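Long-range contacts in alpha-acetolactate decarboxylase (PDB 6J3D), which probably decarboxylates (2S)-2-acetolactate to (R)-acetoin, a step on the route from pyruvate to butane-2,3-diol, and binds zinc: residues E68-D73 against T178-L183; G140-V145 against E217-T222. All blocks are in the same frame, centred on the assembly; numbering follows the deposited sequence.

Contact 1: E68-D73 against T178-L183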
ATOM      1  N   GLU A  68     -16.476  14.504   9.436  1.00 18.31           N
ATOM      2  CA  GLU A  68     -15.271  13.774   9.800  1.00 18.02           C
ATOM      3  C   GLU A  68     -15.660  12.519  10.568  1.00 16.68           C
ATOM      4  O   GLU A  68     -16.481  12.588  11.466  1.00 17.92           O
ATOM      5  CB  GLU A  68     -14.407  14.637  10.709  1.00 18.22           C
ATOM      6  CG  GLU A  68     -13.985  15.990  10.118  1.00 18.49           C
ATOM      7  CD  GLU A  68     -12.851  15.870   9.134  1.00 19.42           C
ATOM      8  OE1 GLU A  68     -12.185  14.810   9.153  1.00 22.11           O
ATOM      9  OE2 GLU A  68     -12.608  16.820   8.356  1.00 20.86           O
ATOM     10  N   LEU A  69     -15.054  11.381  10.220  1.00 14.52           N
ATOM     11  CA  LEU A  69     -15.243  10.126  10.961  1.00 14.44           C
ATOM     12  C   LEU A  69     -14.201   9.967  12.063  1.00 13.46           C
ATOM     13  O   LEU A  69     -13.012  10.215  11.844  1.00 13.24           O
ATOM     14  CB  LEU A  69     -15.167   8.953   9.970  1.00 13.48           C
ATOM     15  CG  LEU A  69     -15.222   7.539  10.530  1.00 14.22           C
ATOM     16  CD1 LEU A  69     -16.582   7.155  11.086  1.00 16.23           C
ATOM     17  CD2 LEU A  69     -14.841   6.528   9.445  1.00 14.75           C
ATOM     18  N   ILE A  70     -14.642   9.578  13.261  1.00 12.85           N
ATOM     19  CA  ILE A  70     -13.741   9.238  14.354  1.00 12.29           C
ATOM     20  C   ILE A  70     -14.375   8.142  15.177  1.00 13.58           C
ATOM     21  O   ILE A  70     -15.592   8.170  15.416  1.00 14.31           O
ATOM     22  CB  ILE A  70     -13.412  10.465  15.229  1.00 11.57           C
ATOM     23  CG1 ILE A  70     -12.329  10.137  16.241  1.00 13.16           C
ATOM     24  CG2 ILE A  70     -14.660  11.025  15.982  1.00 13.68           C
ATOM     25  CD1 ILE A  70     -11.883  11.360  17.060  1.00 12.95           C
ATOM     26  N   GLY A  71     -13.548   7.194  15.637  1.00 13.56           N
ATOM     27  CA  GLY A  71     -14.028   6.228  16.609  1.00 14.43           C
ATOM     28  C   GLY A  71     -12.968   5.456  17.332  1.00 13.82           C
ATOM     29  O   GLY A  71     -11.826   5.389  16.885  1.00 14.26           O
ATOM     30  N   PHE A  72     -13.382   4.880  18.436  1.00 14.02           N
ATOM     31  CA  PHE A  72     -12.537   4.143  19.336  1.00 14.56           C
ATOM     32  C   PHE A  72     -13.428   3.443  20.339  1.00 15.36           C
ATOM     33  O   PHE A  72     -14.591   3.860  20.552  1.00 15.58           O
ATOM     34  CB  PHE A  72     -11.501   5.053  20.001  1.00 14.68           C
ATOM     35  CG  PHE A  72     -12.063   6.323  20.570  1.00 16.08           C
ATOM     36  CD1 PHE A  72     -12.516   6.351  21.883  1.00 17.32           C
ATOM     37  CD2 PHE A  72     -12.078   7.497  19.826  1.00 17.21           C
ATOM     38  CE1 PHE A  72     -13.018   7.534  22.425  1.00 18.61           C
ATOM     39  CE2 PHE A  72     -12.625   8.675  20.344  1.00 17.15           C
ATOM     40  CZ  PHE A  72     -13.056   8.700  21.647  1.00 17.12           C
ATOM     41  N   ASP A  73     -12.911   2.364  20.942  1.00 17.33           N
ATOM     42  CA  ASP A  73     -13.729   1.508  21.823  1.00 18.95           C
ATOM     43  C   ASP A  73     -15.041   1.066  21.153  1.00 19.61           C
ATOM     44  O   ASP A  73     -16.095   0.899  21.844  1.00 18.59           O
ATOM     45  CB  ASP A  73     -13.961   2.210  23.186  1.00 20.28           C
ATOM     46  CG  ASP A  73     -12.670   2.475  23.933  1.00 22.77           C
ATOM     47  OD1 ASP A  73     -11.783   1.608  23.905  1.00 24.64           O
ATOM     48  OD2 ASP A  73     -12.546   3.557  24.525  1.00 26.63           O
ATOM     49  N   THR A 178     -10.203  13.062  23.375  1.00 14.22           N
ATOM     50  CA  THR A 178      -9.417  11.995  22.797  1.00 13.63           C
ATOM     51  C   THR A 178      -9.004  12.349  21.374  1.00 13.20           C
ATOM     52  O   THR A 178      -9.842  12.757  20.554  1.00 13.09           O
ATOM     53  CB  THR A 178     -10.248  10.660  22.816  1.00 15.47           C
ATOM     54  OG1 THR A 178     -10.475  10.287  24.201  1.00 16.92           O
ATOM     55  CG2 THR A 178      -9.510   9.568  22.098  1.00 16.17           C
ATOM     56  N   ILE A 179      -7.724  12.176  21.082  1.00 12.55           N
ATOM     57  CA  ILE A 179      -7.191  12.245  19.739  1.00 13.81           C
ATOM     58  C   ILE A 179      -6.877  10.816  19.372  1.00 13.18           C
ATOM     59  O   ILE A 179      -6.240  10.107  20.142  1.00 13.94           O
ATOM     60  CB  ILE A 179      -5.884  13.077  19.635  1.00 13.66           C
ATOM     61  CG1 ILE A 179      -6.148  14.556  19.829  1.00 17.79           C
ATOM     62  CG2 ILE A 179      -5.203  12.855  18.245  1.00 14.83           C
ATOM     63  CD1 ILE A 179      -4.917  15.424  19.894  1.00 18.80           C
ATOM     64  N   VAL A 180      -7.293  10.399  18.192  1.00 12.35           N
ATOM     65  CA  VAL A 180      -6.938   9.088  17.640  1.00 12.42           C
ATOM     66  C   VAL A 180      -6.492   9.235  16.219  1.00 11.71           C
ATOM     67  O   VAL A 180      -6.945  10.140  15.477  1.00 11.60           O
ATOM     68  CB  VAL A 180      -8.071   8.033  17.701  1.00 12.37           C
ATOM     69  CG1 VAL A 180      -8.325   7.613  19.161  1.00 13.09           C
ATOM     70  CG2 VAL A 180      -9.325   8.511  16.981  1.00 11.67           C
ATOM     71  N   GLY A 181      -5.578   8.359  15.806  1.00 12.04           N
ATOM     72  CA  GLY A 181      -5.224   8.306  14.413  1.00 12.32           C
ATOM     73  C   GLY A 181      -4.153   7.298  14.132  1.00 12.12           C
ATOM     74  O   GLY A 181      -3.922   6.385  14.906  1.00 12.58           O
ATOM     75  N   PHE A 182      -3.465   7.545  13.028  1.00 12.44           N
ATOM     76  CA  PHE A 182      -2.498   6.608  12.505  1.00 12.68           C
ATOM     77  C   PHE A 182      -1.204   7.291  12.148  1.00 12.44           C
ATOM     78  O   PHE A 182      -1.196   8.455  11.730  1.00 12.82           O
ATOM     79  CB  PHE A 182      -3.079   5.899  11.279  1.00 12.70           C
ATOM     80  CG  PHE A 182      -4.257   5.050  11.578  1.00 12.89           C
ATOM     81  CD1 PHE A 182      -4.091   3.796  12.117  1.00 13.82           C
ATOM     82  CD2 PHE A 182      -5.551   5.521  11.364  1.00 14.20           C
ATOM     83  CE1 PHE A 182      -5.224   2.998  12.398  1.00 14.88           C
ATOM     84  CE2 PHE A 182      -6.645   4.728  11.655  1.00 15.68           C
ATOM     85  CZ  PHE A 182      -6.490   3.509  12.184  1.00 14.10           C
ATOM     86  N   LEU A 183      -0.098   6.545  12.292  1.00 12.98           N
ATOM     87  CA  LEU A 183       1.232   6.977  11.872  1.00 13.19           C
ATOM     88  C   LEU A 183       1.599   6.082  10.685  1.00 14.67           C
ATOM     89  O   LEU A 183       1.558   4.852  10.824  1.00 15.23           O
ATOM     90  CB  LEU A 183       2.222   6.767  13.002  1.00 15.18           C
ATOM     91  CG  LEU A 183       1.947   7.268  14.394  1.00 20.02           C
ATOM     92  CD1 LEU A 183       3.292   7.284  15.098  1.00 21.93           C
ATOM     93  CD2 LEU A 183       1.191   8.537  14.472  1.00 23.44           C
TER

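Contact 2: G140-V145 against E217-T222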
ATOM      1  N   GLY A 140      -6.938  12.915  27.381  1.00 15.25           N
ATOM      2  CA  GLY A 140      -6.650  13.794  28.507  1.00 15.83           C
ATOM      3  C   GLY A 140      -6.938  15.232  28.221  1.00 15.74           C
ATOM      4  O   GLY A 140      -7.883  15.528  27.527  1.00 16.36           O
ATOM      5  N   LEU A 141      -6.153  16.118  28.833  1.00 15.17           N
ATOM      6  CA  LEU A 141      -6.341  17.542  28.768  1.00 15.00           C
ATOM      7  C   LEU A 141      -5.337  18.204  27.820  1.00 15.66           C
ATOM      8  O   LEU A 141      -4.130  17.920  27.917  1.00 16.05           O
ATOM      9  CB  LEU A 141      -6.143  18.138  30.166  1.00 15.76           C
ATOM     10  CG  LEU A 141      -6.161  19.656  30.277  1.00 16.37           C
ATOM     11  CD1 LEU A 141      -7.563  20.182  29.898  1.00 16.43           C
ATOM     12  CD2 LEU A 141      -5.782  20.111  31.716  1.00 17.18           C
ATOM     13  N   PHE A 142      -5.870  19.013  26.887  1.00 16.28           N
ATOM     14  CA  PHE A 142      -5.073  19.721  25.895  1.00 16.42           C
ATOM     15  C   PHE A 142      -5.158  21.179  26.139  1.00 17.14           C
ATOM     16  O   PHE A 142      -6.234  21.725  26.344  1.00 17.38           O
ATOM     17  CB  PHE A 142      -5.573  19.411  24.477  1.00 15.94           C
ATOM     18  CG  PHE A 142      -5.532  17.973  24.141  1.00 14.63           C
ATOM     19  CD1 PHE A 142      -4.426  17.441  23.456  1.00 19.93           C
ATOM     20  CD2 PHE A 142      -6.562  17.146  24.490  1.00 15.62           C
ATOM     21  CE1 PHE A 142      -4.382  16.127  23.137  1.00 18.16           C
ATOM     22  CE2 PHE A 142      -6.523  15.802  24.182  1.00 19.18           C
ATOM     23  CZ  PHE A 142      -5.411  15.286  23.527  1.00 18.32           C
ATOM     24  N   LYS A 143      -4.024  21.854  26.144  1.00 17.76           N
ATOM     25  CA  LYS A 143      -4.043  23.301  26.271  1.00 19.55           C
ATOM     26  C   LYS A 143      -4.827  23.889  25.086  1.00 19.34           C
ATOM     27  O   LYS A 143      -5.598  24.805  25.265  1.00 19.79           O
ATOM     28  CB  LYS A 143      -2.635  23.895  26.283  1.00 21.09           C
ATOM     29  CG  LYS A 143      -2.656  25.458  26.297  1.00 25.04           C
ATOM     30  CD  LYS A 143      -1.288  26.120  25.957  1.00 30.22           C
ATOM     31  CE  LYS A 143      -1.329  27.663  26.065  1.00 32.54           C
ATOM     32  NZ  LYS A 143      -0.014  28.332  25.795  1.00 36.32           N
ATOM     33  N   LYS A 144      -4.560  23.354  23.890  1.00 19.28           N
ATOM     34  CA  LYS A 144      -5.172  23.806  22.634  1.00 20.08           C
ATOM     35  C   LYS A 144      -5.314  22.601  21.725  1.00 17.05           C
ATOM     36  O   LYS A 144      -4.441  21.743  21.709  1.00 16.68           O
ATOM     37  CB  LYS A 144      -4.226  24.753  21.861  1.00 21.17           C
ATOM     38  N   VAL A 145      -6.417  22.551  20.997  1.00 17.69           N
ATOM     39  CA  VAL A 145      -6.501  21.689  19.789  1.00 16.86           C
ATOM     40  C   VAL A 145      -7.141  22.558  18.697  1.00 18.27           C
ATOM     41  O   VAL A 145      -8.099  23.277  18.951  1.00 19.64           O
ATOM     42  CB  VAL A 145      -7.394  20.478  20.000  1.00 16.05           C
ATOM     43  CG1 VAL A 145      -7.356  19.564  18.729  1.00 16.69           C
ATOM     44  CG2 VAL A 145      -6.967  19.672  21.227  1.00 16.57           C
ATOM     45  N   GLU A 217      -1.346  18.834  27.712  1.00 19.42           N
ATOM     46  CA  GLU A 217      -1.087  19.280  29.085  1.00 20.76           C
ATOM     47  C   GLU A 217      -0.990  18.131  30.069  1.00 20.74           C
ATOM     48  O   GLU A 217      -0.038  18.070  30.838  1.00 21.28           O
ATOM     49  CB  GLU A 217      -2.164  20.236  29.514  1.00 22.04           C
ATOM     50  CG  GLU A 217      -1.935  21.639  29.063  1.00 26.78           C
ATOM     51  CD  GLU A 217      -2.883  22.631  29.706  1.00 33.21           C
ATOM     52  OE1 GLU A 217      -4.036  22.257  30.043  1.00 36.23           O
ATOM     53  OE2 GLU A 217      -2.482  23.805  29.864  1.00 39.04           O
ATOM     54  N   ASP A 218      -1.947  17.202  30.046  1.00 19.50           N
ATOM     55  CA  ASP A 218      -2.004  16.088  31.027  1.00 19.90           C
ATOM     56  C   ASP A 218      -2.739  14.938  30.363  1.00 19.12           C
ATOM     57  O   ASP A 218      -3.986  14.902  30.359  1.00 17.75           O
ATOM     58  CB  ASP A 218      -2.759  16.471  32.322  1.00 20.90           C
ATOM     59  CG  ASP A 218      -2.046  17.443  33.149  1.00 25.67           C
ATOM     60  OD1 ASP A 218      -1.220  17.001  34.004  1.00 26.72           O
ATOM     61  OD2 ASP A 218      -2.382  18.653  33.041  1.00 28.56           O
ATOM     62  N   CYS A 219      -1.968  14.043  29.768  1.00 17.83           N
ATOM     63  CA  CYS A 219      -2.432  13.073  28.776  1.00 19.03           C
ATOM     64  C   CYS A 219      -1.790  11.730  28.962  1.00 18.93           C
ATOM     65  O   CYS A 219      -0.686  11.663  29.483  1.00 19.78           O
ATOM     66  CB  CYS A 219      -2.079  13.557  27.351  1.00 18.62           C
ATOM     67  SG  CYS A 219      -2.950  15.065  26.935  1.00 22.43           S
ATOM     68  N   THR A 220      -2.496  10.674  28.554  1.00 16.58           N
ATOM     69  CA  THR A 220      -1.956   9.343  28.421  1.00 16.59           C
ATOM     70  C   THR A 220      -1.939   8.994  26.946  1.00 16.30           C
ATOM     71  O   THR A 220      -2.952   9.117  26.274  1.00 15.86           O
ATOM     72  CB  THR A 220      -2.769   8.294  29.182  1.00 16.53           C
ATOM     73  OG1 THR A 220      -2.772   8.615  30.578  1.00 20.38           O
ATOM     74  CG2 THR A 220      -2.109   6.890  29.032  1.00 20.74           C
ATOM     75  N   VAL A 221      -0.785   8.549  26.453  1.00 16.18           N
ATOM     76  CA  VAL A 221      -0.625   8.203  25.056  1.00 16.36           C
ATOM     77  C   VAL A 221      -0.490   6.692  25.006  1.00 16.54           C
ATOM     78  O   VAL A 221       0.300   6.114  25.760  1.00 17.28           O
ATOM     79  CB  VAL A 221       0.614   8.838  24.422  1.00 17.06           C
ATOM     80  CG1 VAL A 221       0.756   8.431  22.920  1.00 16.28           C
ATOM     81  CG2 VAL A 221       0.542  10.365  24.587  1.00 19.23           C
ATOM     82  N   THR A 222      -1.269   6.073  24.122  1.00 16.16           N
ATOM     83  CA  THR A 222      -1.150   4.646  23.820  1.00 16.08           C
ATOM     84  C   THR A 222      -0.920   4.453  22.346  1.00 15.55           C
ATOM     85  O   THR A 222      -1.458   5.172  21.532  1.00 14.60           O
ATOM     86  CB  THR A 222      -2.352   3.824  24.362  1.00 17.91           C
ATOM     87  OG1 THR A 222      -3.603   4.377  23.929  1.00 19.38           O
ATOM     88  CG2 THR A 222      -2.366   3.861  25.896  1.00 17.01           C
TER

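Contact 1: E68-D73 against T178-L183
Val180 reaches strand 68-72 with both of its methyls, each meeting a different residue. CG2 presses on the side chain of Ile70, where its 3.5 Å approach to Ile70 CG1 is tighter than ordinary van der Waals contact; CG1 lies 3.8 Å from Phe72 CD2, oblique to the ring. Thr178, two residues earlier on the same side of its strand, takes one face of that ring. Its CG2 stands 3.8 Å from the Phe72 ring centroid and 18° off the ring normal, a CH-pi contact displaced toward the rim, while Thr178 CB is 3.6 Å from Phe72 CZ. No hydrogen bond joins the segments, and their axes approach to 7.7 Å at 101°: this is nearly orthogonal packing of two strands through side chains, in the buried interior of the acetolactate decarboxylase fold, rather than pairing of neighbours in a sheet. With chi1 at -65°, Thr178 OG1 sits beside the backbone N, hydrogen-bonded to Asp139 OD1, and CG2 is anti to that N, over the ring. Phe57 of strand 57-61 touches both Phe72 and Val180, and zinc-binding His199 is hydrogen-bonded through ND1 to Leu69 O.

Contact 2: G140-V145 against E217-T222
Leu141 and Asp218 form an antiparallel hydrogen-bonded pair, and Gly140 faces Cys219 in the adjoining non-hydrogen-bonded pair. Leu141 N donates to Asp218 O in a nearly straight bond of 2.9 Å (173° at the hydrogen), although the donor stands well above the carbonyl plane. In return Leu141 O accepts two bonds, from Asp218 N at 3.1 Å and, more bent, from Glu217 N at 2.9 Å. Gly140 approaches so closely that its CA makes a C-H...O contact of 3.4 Å with Asp218 O.

Among the side chains, Glu217 buries the largest area. Its extended chain crosses Leu141 obliquely and brings OE1 to 3.2 Å from Leu141 CD2, while CG and the carboxylate lie against Lys143. Lys143 contributes the aliphatic root of its chain, with CB 3.6 Å from Glu217 OE2; the ammonium is carried off along an extended chain, with NZ 6.6 Å from OE2, too far for a salt bridge. Asp218 runs alongside Leu141, pointing the same way. Cys219 instead meets Phe142: its SG sits over one ring face, 4.3 Å from the centroid and 16° off the normal, in a sulfur-aromatic contact offset toward the rim. With chi1 at -65°, Cys219 SG is anti to its own carbonyl carbon and also lies near Leu141 O.

Around this partly buried contact, strand 175-184 packs on Phe142 through Val175, and Ile138 of strand 133-139 touches Cys219. Two successive residues, Glu217 and Asp218, opposite the single Leu141 define a classic beta bulge, here at a corner where the chain turns into strand 219-232.

Strand 175-184 connects the two contacts: it supplies residues 178-183 to contact 1 and is the antiparallel neighbour of strand 141-148, which carries part of contact 2. Their centres are 14 Å apart, yet they touch directly, Ile179 CD1 packing 3.4 Å from Phe142 CE1. Contact 1 is the nearer to the metal site of His197, His199 and His210. The Ile70 side chain is about 4 Å from that of His199 and about 9 Å from the zinc ion, whereas the Phe142 side chain is about 11 Å from that of His199. Strand 68-72 also holds Glu68, a zinc-binding residue, though not bound to the metal in this chain.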